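Local coordinates for DUF3856 domain-containing protein (Chlorobium tepidum, PDB 2HR2) that is of unknown function but folds as a TPR-like alpha-alpha superhelix, a scaffold that in related proteins commonly mediates protein-protein interactions, at residues A[56-61]-A[85-90]. Sequence-based numbering, arbitrary orientation.
Sequences DAFCHA and HYFNRR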
loop_
_atom_site.group_PDB
_atom_site.type_symbol
_atom_site.label_atom_id
_atom_site.label_comp_id
_atom_site.label_asym_id
_atom_site.label_seq_id
_atom_site.Cartn_x
_atom_site.Cartn_y
_atom_site.Cartn_z
ATOM N N ASP A 56 -10.705 -0.890 -2.843
ATOM C CA ASP A 56 -10.001 0.343 -3.210
ATOM C C ASP A 56 -8.777 0.573 -2.307
ATOM O O ASP A 56 -7.734 1.050 -2.773
ATOM C CB ASP A 56 -10.944 1.559 -3.186
ATOM C CG ASP A 56 -11.967 1.545 -4.327
ATOM O OD1 ASP A 56 -11.710 0.919 -5.376
ATOM O OD2 ASP A 56 -13.033 2.178 -4.181
ATOM N N ALA A 57 -8.898 0.217 -1.029
ATOM C CA ALA A 57 -7.780 0.344 -0.096
ATOM C C ALA A 57 -6.607 -0.539 -0.510
ATOM O O ALA A 57 -5.454 -0.115 -0.463
ATOM C CB ALA A 57 -8.224 -0.010 1.312
ATOM N N PHE A 58 -6.911 -1.765 -0.921
ATOM C CA PHE A 58 -5.898 -2.720 -1.348
ATOM C C PHE A 58 -5.205 -2.200 -2.607
ATOM O O PHE A 58 -3.983 -2.279 -2.722
ATOM C CB PHE A 58 -6.545 -4.080 -1.620
ATOM C CG PHE A 58 -6.951 -4.848 -0.378
ATOM C CD1 PHE A 58 -7.298 -4.213 0.818
ATOM C CD2 PHE A 58 -7.071 -6.232 -0.444
ATOM C CE1 PHE A 58 -7.695 -4.945 1.926
ATOM C CE2 PHE A 58 -7.471 -6.969 0.660
ATOM C CZ PHE A 58 -7.784 -6.324 1.847
ATOM N N CYS A 59 -5.988 -1.661 -3.540
ATOM C CA CYS A 59 -5.445 -1.099 -4.775
ATOM C C CYS A 59 -4.541 0.101 -4.496
ATOM O O CYS A 59 -3.464 0.219 -5.093
ATOM C CB CYS A 59 -6.572 -0.678 -5.726
ATOM S SG CYS A 59 -7.581 -2.032 -6.355
ATOM N N HIS A 60 -4.983 0.988 -3.605
ATOM C CA HIS A 60 -4.185 2.163 -3.228
ATOM C C HIS A 60 -2.878 1.798 -2.511
ATOM O O HIS A 60 -1.865 2.483 -2.680
ATOM C CB HIS A 60 -4.988 3.135 -2.359
ATOM C CG HIS A 60 -5.949 3.990 -3.124
ATOM N ND1 HIS A 60 -7.317 3.865 -3.006
ATOM C CD2 HIS A 60 -5.738 4.986 -4.016
ATOM C CE1 HIS A 60 -7.906 4.753 -3.786
ATOM N NE2 HIS A 60 -6.971 5.445 -4.411
ATOM N N ALA A 61 -2.903 0.743 -1.700
ATOM C CA ALA A 61 -1.700 0.284 -1.015
ATOM C C ALA A 61 -0.692 -0.189 -2.050
ATOM O O ALA A 61 0.477 0.204 -2.022
ATOM C CB ALA A 61 -2.031 -0.847 -0.060
ATOM N N HIS A 85 -6.648 6.000 5.114
ATOM C CA HIS A 85 -7.942 6.545 5.535
ATOM C C HIS A 85 -8.893 5.389 5.857
ATOM O O HIS A 85 -9.690 5.476 6.785
ATOM C CB HIS A 85 -8.540 7.453 4.449
ATOM C CG HIS A 85 -9.832 8.107 4.839
ATOM N ND1 HIS A 85 -9.889 9.231 5.636
ATOM C CD2 HIS A 85 -11.115 7.809 4.522
ATOM C CE1 HIS A 85 -11.149 9.589 5.806
ATOM N NE2 HIS A 85 -11.914 8.744 5.139
ATOM N N TYR A 86 -8.786 4.304 5.091
ATOM C CA TYR A 86 -9.587 3.101 5.318
ATOM C C TYR A 86 -9.041 2.256 6.472
ATOM O O TYR A 86 -9.793 1.865 7.363
ATOM C CB TYR A 86 -9.653 2.248 4.043
ATOM C CG TYR A 86 -10.378 0.930 4.224
ATOM C CD1 TYR A 86 -11.769 0.868 4.203
ATOM C CD2 TYR A 86 -9.672 -0.259 4.408
ATOM C CE1 TYR A 86 -12.437 -0.337 4.368
ATOM C CE2 TYR A 86 -10.333 -1.470 4.574
ATOM C CZ TYR A 86 -11.716 -1.499 4.551
ATOM O OH TYR A 86 -12.384 -2.691 4.709
ATOM N N PHE A 87 -7.741 1.968 6.448
ATOM C CA PHE A 87 -7.135 1.114 7.477
ATOM C C PHE A 87 -7.216 1.681 8.897
ATOM O O PHE A 87 -7.367 0.920 9.852
ATOM C CB PHE A 87 -5.681 0.760 7.139
ATOM C CG PHE A 87 -5.528 -0.122 5.929
ATOM C CD1 PHE A 87 -6.118 -1.376 5.886
ATOM C CD2 PHE A 87 -4.743 0.277 4.859
ATOM C CE1 PHE A 87 -5.962 -2.194 4.780
ATOM C CE2 PHE A 87 -4.581 -0.540 3.749
ATOM C CZ PHE A 87 -5.190 -1.778 3.712
ATOM N N ASN A 88 -7.115 2.997 9.046
ATOM C CA ASN A 88 -7.219 3.597 10.372
ATOM C C ASN A 88 -8.639 3.473 10.931
ATOM O O ASN A 88 -8.819 3.398 12.145
ATOM C CB ASN A 88 -6.751 5.055 10.359
ATOM C CG ASN A 88 -5.253 5.194 10.089
ATOM O OD1 ASN A 88 -4.491 4.220 10.144
ATOM N ND2 ASN A 88 -4.827 6.413 9.800
ATOM N N ARG A 89 -9.638 3.421 10.049
ATOM C CA ARG A 89 -11.035 3.288 10.460
ATOM C C ARG A 89 -11.473 1.828 10.625
ATOM O O ARG A 89 -11.915 1.439 11.706
ATOM C CB ARG A 89 -11.960 3.990 9.458
ATOM N N ARG A 90 -11.336 1.024 9.567
ATOM C CA ARG A 90 -11.810 -0.376 9.571
ATOM C C ARG A 90 -10.721 -1.450 9.427
ATOM O O ARG A 90 -11.032 -2.601 9.117
ATOM C CB ARG A 90 -12.854 -0.576 8.449
ATOM C CG ARG A 90 -14.116 0.290 8.567
ATOM C CD ARG A 90 -15.130 -0.027 7.461
#
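Y86 and F87 reach A57 through different first torsions: in Y86 CG stands anti to the backbone N (chi1 176°), which lays the phenol alongside the A57 methyl, whereas in F87 CG is anti to the carbonyl carbon (chi1 -67°) and the ring comes in from the flank of its helix. The CB of A57 is directed toward helix 73-90 and touches the phenol obliquely, 3.4 Å from CD2 of Y86. The same methyl lies over one face of the F87 ring, with A57 CB 4.3 Å from F87 CZ, and thus faces the angle between the two aromatic side chains. F58 starts off to one side of this pair, but its ring turns back toward F87; F58 CE1 lies 4.3 Å from F87 CE1, the two planes tilted only slightly but the rings well displaced from each other. Helices 52-69 and 73-90 are consecutive in the chain and form a helical hairpin of the TPR-like alpha-alpha superhelix, running in broadly opposite directions, the short segments crossing at -131° with axes 10.1 Å apart. The CA atoms of A57 and Y86 are 6.3 Å apart, a closeness consistent with the small alanine side chain at this point. The contact is wholly apolar and modest, burying 182 Å². Helix 97-114 packs against the same aromatic group, with the W101 ring nearly parallel to that of F87 and L100 touching F58. One turn beyond A57, the carbonyl O of H60 accepts a hydrogen bond from S79 OG, tying the same two helices.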